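Local coordinates for dual specificity phosphatase-like 15 isoform a (Homo sapiens, PDB 1YZ4), which removes phosphate from tyrosine, serine and threonine side chains of target proteins by means of its catalytic domain, the part this chain represents, at residues A[6-11]-A[27-32]; A[10-15]-A[103-108]; A[36-41]-A[54-59]; A[64-69]-A[132-137]. The protein carries 1 engineered substitution. All coordinates share one frame; numbering follows the deposited sequence.

Overall arrangement
All four contacts lie in the phosphatase catalytic domain, where a mixed five-stranded sheet is packed against helices. The segments of contacts 1 and 2 overlap at Lys10 and Val11 on edge strand 9-12: one ties the residues leading into it to helix 26-31, the other its end to helix 97-110, their centres about 15 Å apart. Contact 3, nested in the loop that contact 2 closes, pairs strands 36-40 and 52-56 at the other border. Contact 1 closes before it opens, and it closes before contact 4, which joins the loop after strand 52-56 to helix 132-143, its centre about 14 Å from that of contact 3. Together they join both sheet borders to the surrounding helices and loop.

Contact 1. Residues A[6-11]-A[27-32]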
loop_
_atom_site.group_PDB
_atom_site.type_symbol
_atom_site.label_atom_id
_atom_site.label_comp_id
_atom_site.label_asym_id
_atom_site.label_seq_id
_atom_site.Cartn_x
_atom_site.Cartn_y
_atom_site.Cartn_z
ATOM N N ASN A 6 10.441 10.317 8.522
ATOM C CA ASN A 6 10.984 11.353 7.646
ATOM C C ASN A 6 10.773 10.984 6.188
ATOM O O ASN A 6 11.695 10.546 5.498
ATOM C CB ASN A 6 12.467 11.558 7.928
ATOM C CG ASN A 6 12.699 12.309 9.208
ATOM O OD1 ASN A 6 12.046 12.039 10.218
ATOM N ND2 ASN A 6 13.629 13.260 9.185
ATOM N N GLY A 7 9.541 11.174 5.732
ATOM C CA GLY A 7 9.196 10.846 4.367
ATOM C C GLY A 7 8.539 9.482 4.329
ATOM O O GLY A 7 8.238 8.890 5.370
ATOM N N MET A 8 8.307 8.978 3.128
ATOM C CA MET A 8 7.692 7.672 2.984
ATOM C C MET A 8 8.507 6.647 3.769
ATOM O O MET A 8 9.710 6.804 3.961
ATOM C CB MET A 8 7.618 7.291 1.505
ATOM C CG MET A 8 8.923 7.456 0.745
ATOM S SD MET A 8 8.702 7.251 -1.040
ATOM C CE MET A 8 8.162 8.879 -1.504
ATOM N N THR A 9 7.844 5.603 4.242
ATOM C CA THR A 9 8.533 4.580 5.004
ATOM C C THR A 9 8.618 3.294 4.194
ATOM O O THR A 9 7.637 2.869 3.582
ATOM C CB THR A 9 7.814 4.311 6.349
ATOM O OG1 THR A 9 6.451 3.948 6.102
ATOM C CG2 THR A 9 7.843 5.557 7.225
ATOM N N LYS A 10 9.808 2.697 4.172
ATOM C CA LYS A 10 10.035 1.454 3.446
ATOM C C LYS A 10 9.322 0.338 4.197
ATOM O O LYS A 10 9.559 0.125 5.388
ATOM C CB LYS A 10 11.532 1.158 3.368
ATOM C CG LYS A 10 11.912 0.037 2.409
ATOM C CD LYS A 10 13.423 -0.099 2.349
ATOM C CE LYS A 10 13.869 -0.957 1.182
ATOM N NZ LYS A 10 15.356 -1.064 1.117
ATOM N N VAL A 11 8.433 -0.357 3.498
ATOM C CA VAL A 11 7.668 -1.446 4.093
ATOM C C VAL A 11 8.273 -2.778 3.689
ATOM O O VAL A 11 8.214 -3.757 4.428
ATOM C CB VAL A 11 6.212 -1.426 3.606
ATOM C CG1 VAL A 11 5.395 -2.430 4.383
ATOM C CG2 VAL A 11 5.641 -0.025 3.735
ATOM N N ASP A 27 12.440 14.921 -4.258
ATOM C CA ASP A 27 13.684 14.469 -3.672
ATOM C C ASP A 27 13.502 13.052 -3.132
ATOM O O ASP A 27 14.346 12.180 -3.347
ATOM C CB ASP A 27 14.097 15.420 -2.553
ATOM C CG ASP A 27 15.394 15.016 -1.899
ATOM O OD1 ASP A 27 15.410 13.980 -1.206
ATOM O OD2 ASP A 27 16.400 15.733 -2.083
ATOM N N GLN A 28 12.390 12.827 -2.436
ATOM C CA GLN A 28 12.096 11.514 -1.877
ATOM C C GLN A 28 11.885 10.525 -3.009
ATOM O O GLN A 28 12.438 9.425 -2.998
ATOM C CB GLN A 28 10.833 11.554 -1.011
ATOM C CG GLN A 28 11.026 12.075 0.405
ATOM C CD GLN A 28 9.807 11.812 1.282
ATOM O OE1 GLN A 28 9.403 10.668 1.461
ATOM N NE2 GLN A 28 9.221 12.870 1.825
ATOM N N LEU A 29 11.083 10.933 -3.985
ATOM C CA LEU A 29 10.776 10.097 -5.135
ATOM C C LEU A 29 12.028 9.636 -5.871
ATOM O O LEU A 29 12.120 8.479 -6.293
ATOM C CB LEU A 29 9.848 10.850 -6.092
ATOM C CG LEU A 29 8.429 11.066 -5.547
ATOM C CD1 LEU A 29 7.673 12.068 -6.411
ATOM C CD2 LEU A 29 7.698 9.731 -5.496
ATOM N N GLY A 30 12.992 10.542 -6.019
ATOM C CA GLY A 30 14.226 10.207 -6.707
ATOM C C GLY A 30 15.125 9.354 -5.837
ATOM O O GLY A 30 15.702 8.369 -6.292
ATOM N N ARG A 31 15.236 9.746 -4.575
ATOM C CA ARG A 31 16.051 9.026 -3.610
ATOM C C ARG A 31 15.643 7.553 -3.571
ATOM O O ARG A 31 16.496 6.665 -3.626
ATOM C CB ARG A 31 15.879 9.657 -2.226
ATOM C CG ARG A 31 16.665 8.984 -1.117
ATOM C CD ARG A 31 16.465 9.698 0.215
ATOM N NE ARG A 31 17.242 9.079 1.288
ATOM C CZ ARG A 31 17.240 9.492 2.553
ATOM N NH1 ARG A 31 16.498 10.532 2.915
ATOM N NH2 ARG A 31 17.978 8.864 3.459
ATOM N N ASN A 32 14.337 7.303 -3.486
ATOM C CA ASN A 32 13.818 5.940 -3.430
ATOM C C ASN A 32 13.482 5.321 -4.793
ATOM O O ASN A 32 12.842 4.266 -4.863
ATOM C CB ASN A 32 12.588 5.885 -2.517
ATOM C CG ASN A 32 12.925 6.208 -1.081
ATOM O OD1 ASN A 32 13.973 5.805 -0.580
ATOM N ND2 ASN A 32 12.036 6.927 -0.403
#
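Gln28 offers its amide oxygen to the backbone just ahead of the first strand: Met8 N donates to Gln28 OE1 at 2.6 Å, with an N-H...O angle of 155° and the donor only 18° from the carbonyl plane. Gly7 lets the amide come this near. Without a side chain, its CA sits 2.9 Å from Gln28 OE1, and its positive phi is a conformation glycine adopts easily. The other half of the amide is used as well, since Gln28 NE2 donates to Asp22 OD1. A glutamine, with an acceptor and a donor on one flat group, can thus serve the loop leading into strand 9-12 and the loop before helix 26-31 together.

Gln28 N is bonded to Asp25 OD1, and Asn32 N closes the last turn on Gln28 O at 2.9 Å. Asn32, just past the helical residues, approaches Met8 tip to tip, and its ND2 makes a weak bond of 3.4 Å to Met8 SD. Methionine suits the place because a flexible thioether can accept this N-H while its methyl seeks apolar company: the bend at chi3 (84°) carries Met8 CE to within 3.8 Å of Gln28 CB and 4.1 Å of Leu29 CD2. Thr9, whose side chain points away from the helix, has its OG1 bonded to Arg125 NH1.

The whole is a loop-to-helix connection beside outermost strand 9-12 of the phosphatase sheet, in which a glutamine of helix 26-31 grips the approach to that strand.

Contact 2. Residues A[10-15]-A[103-108]; sequences KVLPGL and TAYVMT
The ring of Tyr105 meets two leucines of the first hairpin. Leu12 CD2 lies at its edge, near the ring plane and 4.4 Å from Tyr105 CE2, whereas Leu15 CD2 comes in obliquely, 3.7 Å from Tyr105 CD2. Leu15 and Tyr105 run past one another in opposite directions, each with CG anti to its backbone N. The phenol end has polar partners elsewhere: Tyr105 OH is bonded to His78 ND1 and Arg81 NH1, while the ring carbons serve the apolar interface. The next residue, Val106, touches Leu12 CD2 at 4.3 Å and Val11 CG1 at 4.4 Å, its branched side chain putting CG2 against both strand residues.

Val11 and Leu12 both lie opposite Leu15, a classic beta bulge: Val11 N, and weakly Leu12 N, are bonded to Leu15 O. A type II turn from Leu12 to Leu15 makes the reversal, with Gly14 taking the positive phi of its third position.

Strand 10-12 and helix 103-108 run in roughly the same direction, 28° apart, with axes 10.3 Å apart at their closest. Helix 70-82 meets Tyr105 through Ile74 and Ile77, and helix 114-123 meets Val106 through Val117. Strand 9-12 is outermost in the sheet, antiparallel to strand 15-18, which lies beside strand 87-91.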
loop_
_atom_site.group_PDB
_atom_site.type_symbol
_atom_site.label_atom_id
_atom_site.label_comp_id
_atom_site.label_asym_id
_atom_site.label_seq_id
_atom_site.Cartn_x
_atom_site.Cartn_y
_atom_site.Cartn_z
ATOM N N LYS A 10 9.808 2.697 4.172
ATOM C CA LYS A 10 10.035 1.454 3.446
ATOM C C LYS A 10 9.322 0.338 4.197
ATOM O O LYS A 10 9.559 0.125 5.388
ATOM C CB LYS A 10 11.532 1.158 3.368
ATOM C CG LYS A 10 11.912 0.037 2.409
ATOM C CD LYS A 10 13.423 -0.099 2.349
ATOM C CE LYS A 10 13.869 -0.957 1.182
ATOM N NZ LYS A 10 15.356 -1.064 1.117
ATOM N N VAL A 11 8.433 -0.357 3.498
ATOM C CA VAL A 11 7.668 -1.446 4.093
ATOM C C VAL A 11 8.273 -2.778 3.689
ATOM O O VAL A 11 8.214 -3.757 4.428
ATOM C CB VAL A 11 6.212 -1.426 3.606
ATOM C CG1 VAL A 11 5.395 -2.430 4.383
ATOM C CG2 VAL A 11 5.641 -0.025 3.735
ATOM N N LEU A 12 8.871 -2.793 2.507
ATOM C CA LEU A 12 9.478 -3.993 1.957
ATOM C C LEU A 12 10.294 -3.512 0.764
ATOM O O LEU A 12 9.988 -2.470 0.184
ATOM C CB LEU A 12 8.371 -4.929 1.464
ATOM C CG LEU A 12 8.202 -6.384 1.891
ATOM C CD1 LEU A 12 8.172 -6.518 3.402
ATOM C CD2 LEU A 12 6.898 -6.899 1.287
ATOM N N PRO A 13 11.349 -4.251 0.392
ATOM C CA PRO A 13 12.151 -3.827 -0.762
ATOM C C PRO A 13 11.187 -3.541 -1.921
ATOM O O PRO A 13 10.374 -4.399 -2.283
ATOM C CB PRO A 13 13.033 -5.048 -1.043
ATOM C CG PRO A 13 13.213 -5.662 0.338
ATOM C CD PRO A 13 11.823 -5.539 0.939
ATOM N N GLY A 14 11.257 -2.331 -2.472
ATOM C CA GLY A 14 10.384 -1.961 -3.571
ATOM C C GLY A 14 8.979 -1.496 -3.196
ATOM O O GLY A 14 8.160 -1.252 -4.088
ATOM N N LEU A 15 8.687 -1.351 -1.902
ATOM C CA LEU A 15 7.352 -0.912 -1.467
ATOM C C LEU A 15 7.393 0.141 -0.356
ATOM O O LEU A 15 8.071 -0.042 0.654
ATOM C CB LEU A 15 6.541 -2.122 -0.991
ATOM C CG LEU A 15 5.113 -1.866 -0.518
ATOM C CD1 LEU A 15 4.311 -1.189 -1.617
ATOM C CD2 LEU A 15 4.474 -3.191 -0.121
ATOM N N THR A 103 -1.110 -3.547 3.857
ATOM C CA THR A 103 -1.245 -4.671 4.780
ATOM C C THR A 103 -1.800 -5.869 4.020
ATOM O O THR A 103 -1.306 -6.994 4.151
ATOM C CB THR A 103 -2.179 -4.314 5.968
ATOM O OG1 THR A 103 -1.596 -3.245 6.717
ATOM C CG2 THR A 103 -2.353 -5.503 6.916
ATOM N N ALA A 104 -2.818 -5.614 3.209
ATOM C CA ALA A 104 -3.433 -6.659 2.413
ATOM C C ALA A 104 -2.384 -7.298 1.502
ATOM O O ALA A 104 -2.360 -8.513 1.322
ATOM C CB ALA A 104 -4.555 -6.071 1.587
ATOM N N TYR A 105 -1.511 -6.474 0.930
ATOM C CA TYR A 105 -0.466 -6.978 0.051
ATOM C C TYR A 105 0.503 -7.895 0.789
ATOM O O TYR A 105 0.799 -9.002 0.343
ATOM C CB TYR A 105 0.344 -5.833 -0.542
ATOM C CG TYR A 105 1.433 -6.337 -1.453
ATOM C CD1 TYR A 105 1.126 -6.847 -2.715
ATOM C CD2 TYR A 105 2.770 -6.352 -1.042
ATOM C CE1 TYR A 105 2.117 -7.362 -3.546
ATOM C CE2 TYR A 105 3.771 -6.868 -1.872
ATOM C CZ TYR A 105 3.430 -7.369 -3.122
ATOM O OH TYR A 105 4.398 -7.876 -3.954
ATOM N N VAL A 106 1.014 -7.405 1.914
ATOM C CA VAL A 106 1.963 -8.163 2.711
ATOM C C VAL A 106 1.326 -9.438 3.250
ATOM O O VAL A 106 1.994 -10.458 3.397
ATOM C CB VAL A 106 2.510 -7.302 3.865
ATOM C CG1 VAL A 106 3.484 -8.114 4.721
ATOM C CG2 VAL A 106 3.214 -6.075 3.285
ATOM N N MET A 107 0.031 -9.388 3.537
ATOM C CA MET A 107 -0.649 -10.580 4.023
ATOM C C MET A 107 -0.580 -11.670 2.956
ATOM O O MET A 107 -0.237 -12.814 3.257
ATOM C CB MET A 107 -2.117 -10.279 4.345
ATOM C CG MET A 107 -2.337 -9.546 5.656
ATOM S SD MET A 107 -4.008 -8.880 5.809
ATOM C CE MET A 107 -4.933 -10.366 6.142
ATOM N N THR A 108 -0.882 -11.315 1.707
ATOM C CA THR A 108 -0.865 -12.309 0.641
ATOM C C THR A 108 0.521 -12.861 0.311
ATOM O O THR A 108 0.654 -14.067 0.083
ATOM C CB THR A 108 -1.526 -11.798 -0.681
ATOM O OG1 THR A 108 -0.515 -11.501 -1.648
ATOM C CG2 THR A 108 -2.372 -10.571 -0.434
#

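Contact 3. Residues A[36-41]-A[54-59]; sequences HIISIH and LRIPVA. With BOG (octyl beta-D-glucopyranoside), chain C.
Ile38, Ile40, Leu54 and Ile56 form the apolar centre, all on one face of two neighbouring parallel strands. Ile38 CG2 lies 4.0 Å from Ile56 CG1, and Ile40 CG2 is equally far from Ile56 CG2; in each pair the side chains lie side by side and point the same way. Branching at CB suits isoleucine to this place: Ile38 turns CG1 to Leu54 and CG2 to Ile56, and Ile56 turns CG1 to Ile38 and CG2 to Ile40. Val58 adds its CB against Ile40 CG2.

The backbones are stitched in parallel fashion: Leu54 N to Ile37 O (3.0 Å), Ser39 N to Leu54 O (2.9 Å) and Ile56 N to Ser39 O (2.8 Å). Beyond them His41 N gives only a weak bond to Ile56 O.

Ser39 and Arg55 point to the other face, where Arg55 NH2 reaches Gln45 O. Following Ile40, His41 brings CE1 to 3.5 Å from C6 of the detergent octyl glucoside, whose hydrogen bonds go to Glu42 and Arg97.

Strand 52-56 borders the sheet, and strand 36-40 separates it from strand 87-91; the side chain of engineered Ser91, at the position predicted to carry the phosphocysteine intermediate, lies about 4 Å from that of Ile40. Helix 70-82 covers Ile38 and Leu54 with Phe76.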
loop_
_atom_site.group_PDB
_atom_site.type_symbol
_atom_site.label_atom_id
_atom_site.label_comp_id
_atom_site.label_asym_id
_atom_site.label_seq_id
_atom_site.Cartn_x
_atom_site.Cartn_y
_atom_site.Cartn_z
ATOM N N HIS A 36 6.386 3.648 -9.414
ATOM C CA HIS A 36 4.948 3.412 -9.391
ATOM C C HIS A 36 4.318 3.971 -8.132
ATOM O O HIS A 36 4.918 3.961 -7.060
ATOM C CB HIS A 36 4.655 1.915 -9.485
ATOM C CG HIS A 36 5.068 1.305 -10.785
ATOM N ND1 HIS A 36 6.389 1.121 -11.135
ATOM C CD2 HIS A 36 4.334 0.868 -11.837
ATOM C CE1 HIS A 36 6.450 0.599 -12.347
ATOM N NE2 HIS A 36 5.217 0.436 -12.795
ATOM N N ILE A 37 3.090 4.444 -8.269
ATOM C CA ILE A 37 2.375 5.020 -7.152
ATOM C C ILE A 37 0.906 4.671 -7.232
ATOM O O ILE A 37 0.315 4.629 -8.312
ATOM C CB ILE A 37 2.468 6.570 -7.147
ATOM C CG1 ILE A 37 3.918 7.026 -6.947
ATOM C CG2 ILE A 37 1.547 7.146 -6.058
ATOM C CD1 ILE A 37 4.093 8.568 -7.023
ATOM N N ILE A 38 0.326 4.403 -6.075
ATOM C CA ILE A 38 -1.088 4.121 -5.996
ATOM C C ILE A 38 -1.603 5.289 -5.180
ATOM O O ILE A 38 -1.184 5.484 -4.040
ATOM C CB ILE A 38 -1.385 2.817 -5.241
ATOM C CG1 ILE A 38 -0.855 1.615 -6.030
ATOM C CG2 ILE A 38 -2.895 2.690 -4.997
ATOM C CD1 ILE A 38 -1.248 0.277 -5.417
ATOM N N SER A 39 -2.469 6.097 -5.779
ATOM C CA SER A 39 -3.035 7.229 -5.073
ATOM C C SER A 39 -4.452 6.890 -4.626
ATOM O O SER A 39 -5.329 6.606 -5.450
ATOM C CB SER A 39 -3.060 8.464 -5.972
ATOM O OG SER A 39 -1.747 8.840 -6.336
ATOM N N ILE A 40 -4.660 6.903 -3.317
ATOM C CA ILE A 40 -5.964 6.632 -2.741
ATOM C C ILE A 40 -6.447 7.980 -2.231
ATOM O O ILE A 40 -6.205 8.351 -1.081
ATOM C CB ILE A 40 -5.863 5.640 -1.569
ATOM C CG1 ILE A 40 -5.013 4.435 -1.977
ATOM C CG2 ILE A 40 -7.244 5.146 -1.192
ATOM C CD1 ILE A 40 -4.671 3.518 -0.825
ATOM N N HIS A 41 -7.116 8.719 -3.110
ATOM C CA HIS A 41 -7.609 10.049 -2.787
ATOM C C HIS A 41 -8.973 10.213 -3.437
ATOM O O HIS A 41 -9.201 9.684 -4.520
ATOM C CB HIS A 41 -6.630 11.087 -3.343
ATOM C CG HIS A 41 -6.865 12.478 -2.849
ATOM N ND1 HIS A 41 -6.908 12.793 -1.507
ATOM C CD2 HIS A 41 -7.006 13.649 -3.517
ATOM C CE1 HIS A 41 -7.062 14.099 -1.369
ATOM N NE2 HIS A 41 -7.124 14.641 -2.573
ATOM N N LEU A 54 -1.949 4.582 -10.327
ATOM C CA LEU A 54 -3.135 3.773 -10.202
ATOM C C LEU A 54 -3.979 4.648 -9.283
ATOM O O LEU A 54 -3.580 4.934 -8.148
ATOM C CB LEU A 54 -2.819 2.433 -9.535
ATOM C CG LEU A 54 -3.981 1.441 -9.602
ATOM C CD1 LEU A 54 -4.267 1.122 -11.062
ATOM C CD2 LEU A 54 -3.644 0.172 -8.827
ATOM N N ARG A 55 -5.119 5.109 -9.784
ATOM C CA ARG A 55 -5.997 5.956 -8.991
ATOM C C ARG A 55 -7.109 5.164 -8.320
ATOM O O ARG A 55 -7.838 4.413 -8.970
ATOM C CB ARG A 55 -6.595 7.062 -9.860
ATOM C CG ARG A 55 -5.659 8.238 -10.110
ATOM C CD ARG A 55 -6.218 9.168 -11.190
ATOM N NE ARG A 55 -5.430 10.389 -11.350
ATOM C CZ ARG A 55 -5.574 11.244 -12.360
ATOM N NH1 ARG A 55 -6.476 11.008 -13.308
ATOM N NH2 ARG A 55 -4.829 12.343 -12.417
ATOM N N ILE A 56 -7.213 5.337 -7.007
ATOM C CA ILE A 56 -8.222 4.672 -6.192
ATOM C C ILE A 56 -8.954 5.774 -5.419
ATOM O O ILE A 56 -8.500 6.212 -4.363
ATOM C CB ILE A 56 -7.567 3.687 -5.199
ATOM C CG1 ILE A 56 -6.765 2.628 -5.968
ATOM C CG2 ILE A 56 -8.637 3.017 -4.343
ATOM C CD1 ILE A 56 -7.602 1.746 -6.918
ATOM N N PRO A 57 -10.102 6.230 -5.947
ATOM C CA PRO A 57 -10.945 7.286 -5.374
ATOM C C PRO A 57 -11.763 6.823 -4.184
ATOM O O PRO A 57 -12.959 6.578 -4.308
ATOM C CB PRO A 57 -11.826 7.678 -6.550
ATOM C CG PRO A 57 -12.104 6.332 -7.169
ATOM C CD PRO A 57 -10.734 5.656 -7.150
ATOM N N VAL A 58 -11.122 6.727 -3.029
ATOM C CA VAL A 58 -11.799 6.264 -1.828
ATOM C C VAL A 58 -11.533 7.173 -0.635
ATOM O O VAL A 58 -10.405 7.613 -0.414
ATOM C CB VAL A 58 -11.348 4.825 -1.488
ATOM C CG1 VAL A 58 -11.775 4.446 -0.090
ATOM C CG2 VAL A 58 -11.933 3.856 -2.497
ATOM N N ALA A 59 -12.583 7.444 0.130
ATOM C CA ALA A 59 -12.478 8.289 1.311
ATOM C C ALA A 59 -12.124 7.439 2.534
ATOM O O ALA A 59 -12.280 6.217 2.515
ATOM C CB ALA A 59 -13.805 9.023 1.543
HETATM C C1 BOG C . -8.540 16.475 3.755
HETATM O O1 BOG C . -8.930 17.645 4.484
HETATM C C2 BOG C . -8.831 15.213 4.615
HETATM O O2 BOG C . -8.094 15.268 5.823
HETATM C C3 BOG C . -8.434 13.960 3.829
HETATM O O3 BOG C . -8.712 12.803 4.591
HETATM C C4 BOG C . -9.245 13.930 2.539
HETATM O O4 BOG C . -8.893 12.780 1.795
HETATM C C5 BOG C . -8.954 15.211 1.707
HETATM O O5 BOG C . -9.289 16.375 2.506
HETATM C C6 BOG C . -9.791 15.217 0.428
HETATM O O6 BOG C . -9.626 16.439 -0.273
HETATM C "C1'" BOG C . -8.371 18.880 4.012
HETATM C "C2'" BOG C . -7.917 19.622 5.251
HETATM C "C3'" BOG C . -6.576 19.075 5.690
HETATM C "C4'" BOG C . -6.040 19.733 6.949
HETATM C "C5'" BOG C . -4.679 19.152 7.349
HETATM C "C6'" BOG C . -4.649 17.629 7.347
HETATM C "C7'" BOG C . -3.285 17.121 7.735
HETATM C "C8'" BOG C . -3.260 15.616 7.723
#

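Contact 4. Residues A[64-69]-A[132-137]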
loop_
_atom_site.group_PDB
_atom_site.type_symbol
_atom_site.label_atom_id
_atom_site.label_comp_id
_atom_site.label_asym_id
_atom_site.label_seq_id
_atom_site.Cartn_x
_atom_site.Cartn_y
_atom_site.Cartn_z
ATOM N N VAL A 64 -16.645 2.545 3.760
ATOM C CA VAL A 64 -16.143 2.423 2.405
ATOM C C VAL A 64 -15.502 1.062 2.163
ATOM O O VAL A 64 -14.595 0.653 2.880
ATOM C CB VAL A 64 -15.120 3.520 2.116
ATOM C CG1 VAL A 64 -14.629 3.406 0.693
ATOM C CG2 VAL A 64 -15.756 4.883 2.363
ATOM N N PRO A 65 -15.970 0.342 1.137
ATOM C CA PRO A 65 -15.420 -0.979 0.826
ATOM C C PRO A 65 -14.128 -0.961 0.010
ATOM O O PRO A 65 -14.146 -1.320 -1.163
ATOM C CB PRO A 65 -16.560 -1.643 0.072
ATOM C CG PRO A 65 -17.097 -0.491 -0.731
ATOM C CD PRO A 65 -17.127 0.646 0.273
ATOM N N ILE A 66 -13.014 -0.553 0.625
ATOM C CA ILE A 66 -11.731 -0.529 -0.089
ATOM C C ILE A 66 -11.344 -1.937 -0.497
ATOM O O ILE A 66 -10.486 -2.122 -1.358
ATOM C CB ILE A 66 -10.551 0.032 0.765
ATOM C CG1 ILE A 66 -10.854 -0.100 2.250
ATOM C CG2 ILE A 66 -10.230 1.456 0.367
ATOM C CD1 ILE A 66 -10.806 -1.504 2.736
ATOM N N LYS A 67 -11.970 -2.928 0.135
ATOM C CA LYS A 67 -11.672 -4.324 -0.163
ATOM C C LYS A 67 -11.957 -4.636 -1.621
ATOM O O LYS A 67 -11.433 -5.603 -2.168
ATOM C CB LYS A 67 -12.475 -5.266 0.744
ATOM C CG LYS A 67 -13.965 -5.382 0.434
ATOM C CD LYS A 67 -14.677 -6.118 1.567
ATOM C CE LYS A 67 -16.142 -6.400 1.261
ATOM N NZ LYS A 67 -16.321 -7.530 0.301
ATOM N N LYS A 68 -12.787 -3.811 -2.252
ATOM C CA LYS A 68 -13.106 -4.020 -3.654
ATOM C C LYS A 68 -11.921 -3.668 -4.549
ATOM O O LYS A 68 -11.913 -4.003 -5.730
ATOM C CB LYS A 68 -14.332 -3.196 -4.053
ATOM C CG LYS A 68 -15.643 -3.748 -3.494
ATOM C CD LYS A 68 -16.835 -2.871 -3.886
ATOM C CE LYS A 68 -18.139 -3.351 -3.250
ATOM N NZ LYS A 68 -19.262 -2.410 -3.542
ATOM N N HIS A 69 -10.916 -3.002 -3.987
ATOM C CA HIS A 69 -9.742 -2.627 -4.768
ATOM C C HIS A 69 -8.474 -3.395 -4.386
ATOM O O HIS A 69 -7.407 -3.156 -4.952
ATOM C CB HIS A 69 -9.484 -1.121 -4.658
ATOM C CG HIS A 69 -10.611 -0.274 -5.164
ATOM N ND1 HIS A 69 -11.691 0.075 -4.381
ATOM C CD2 HIS A 69 -10.827 0.291 -6.377
ATOM C CE1 HIS A 69 -12.523 0.819 -5.090
ATOM N NE2 HIS A 69 -12.022 0.966 -6.305
ATOM N N PRO A 132 -11.393 1.314 11.959
ATOM C CA PRO A 132 -12.104 0.105 12.392
ATOM C C PRO A 132 -12.743 -0.716 11.269
ATOM O O PRO A 132 -12.662 -1.945 11.271
ATOM C CB PRO A 132 -13.143 0.655 13.365
ATOM C CG PRO A 132 -12.430 1.813 13.973
ATOM C CD PRO A 132 -11.808 2.473 12.771
ATOM N N GLY A 133 -13.372 -0.036 10.313
ATOM C CA GLY A 133 -14.016 -0.740 9.215
ATOM C C GLY A 133 -13.045 -1.429 8.278
ATOM O O GLY A 133 -13.315 -2.524 7.780
ATOM N N PHE A 134 -11.906 -0.791 8.033
ATOM C CA PHE A 134 -10.907 -1.379 7.145
ATOM C C PHE A 134 -10.246 -2.588 7.801
ATOM O O PHE A 134 -9.793 -3.503 7.121
ATOM C CB PHE A 134 -9.837 -0.341 6.772
ATOM C CG PHE A 134 -10.361 0.795 5.943
ATOM C CD1 PHE A 134 -11.650 0.757 5.415
ATOM C CD2 PHE A 134 -9.557 1.896 5.669
ATOM C CE1 PHE A 134 -12.127 1.800 4.625
ATOM C CE2 PHE A 134 -10.024 2.941 4.881
ATOM C CZ PHE A 134 -11.312 2.894 4.358
ATOM N N ARG A 135 -10.197 -2.589 9.127
ATOM C CA ARG A 135 -9.585 -3.697 9.847
ATOM C C ARG A 135 -10.446 -4.948 9.696
ATOM O O ARG A 135 -9.923 -6.055 9.564
ATOM C CB ARG A 135 -9.374 -3.296 11.316
ATOM C CG ARG A 135 -8.558 -1.994 11.421
ATOM C CD ARG A 135 -8.491 -1.394 12.812
ATOM N NE ARG A 135 -7.512 -2.051 13.667
ATOM C CZ ARG A 135 -6.429 -1.460 14.163
ATOM N NH1 ARG A 135 -6.165 -0.190 13.891
ATOM N NH2 ARG A 135 -5.616 -2.140 14.954
ATOM N N GLN A 136 -11.766 -4.760 9.678
ATOM C CA GLN A 136 -12.705 -5.871 9.516
ATOM C C GLN A 136 -12.568 -6.417 8.108
ATOM O O GLN A 136 -12.557 -7.635 7.900
ATOM C CB GLN A 136 -14.145 -5.405 9.740
ATOM C CG GLN A 136 -14.435 -4.976 11.170
ATOM C CD GLN A 136 -15.892 -4.619 11.396
ATOM O OE1 GLN A 136 -16.390 -3.611 10.885
ATOM N NE2 GLN A 136 -16.586 -5.450 12.164
ATOM N N GLN A 137 -12.468 -5.500 7.146
ATOM C CA GLN A 137 -12.309 -5.870 5.752
ATOM C C GLN A 137 -10.991 -6.624 5.601
ATOM O O GLN A 137 -10.877 -7.536 4.778
ATOM C CB GLN A 137 -12.330 -4.621 4.864
ATOM C CG GLN A 137 -13.691 -3.948 4.816
ATOM C CD GLN A 137 -13.736 -2.753 3.880
ATOM O OE1 GLN A 137 -13.280 -2.823 2.736
ATOM N NE2 GLN A 137 -14.305 -1.653 4.356
#
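Gln137 engages the loop with both ends of one amide, and each end serves a backbone group. Its NE2 donates to Val64 O at 2.8 Å along an almost straight N-H...O line (175°). The oxygen lies in the glutamine's amide plane, yet the nitrogen stands 38° above the carbonyl plane of Val64. Lys67 N in turn donates to Gln137 OE1 at 2.9 Å, though the exact place of that oxygen is less sure. Glutamine suits the task because it carries a donor and an acceptor together: chi1 (-68°) sets CG anti to the carbonyl carbon, and the extended remainder takes the amide to the loop. Between the two gripped residues, Pro65 centres an inverse gamma turn.

Next to the amide lies an apolar contact. Ile66 CG1 sits over a face of the Phe134 ring, 3.5 Å from its centroid, in a CH-pi contact, and the two side chains cross at about a right angle. Val64 O approaches the ring's edge instead, 3.2 Å from Phe134 CE1. Lys67 lays its aliphatic part across Gln137, with CD 4.0 Å from Gln137 CG.

The side chain of Phe134 is about 8 Å from that of engineered Ser91. The loop leads from strand 52-56 into helix 70-82, and the contact fastens it to the first turns of helix 132-143. Helix 97-110 flanks the pair, with Thr100 touching both Ile66 and Phe134; from earlier in the same loop, Val58 packs on Val64 and Ile66.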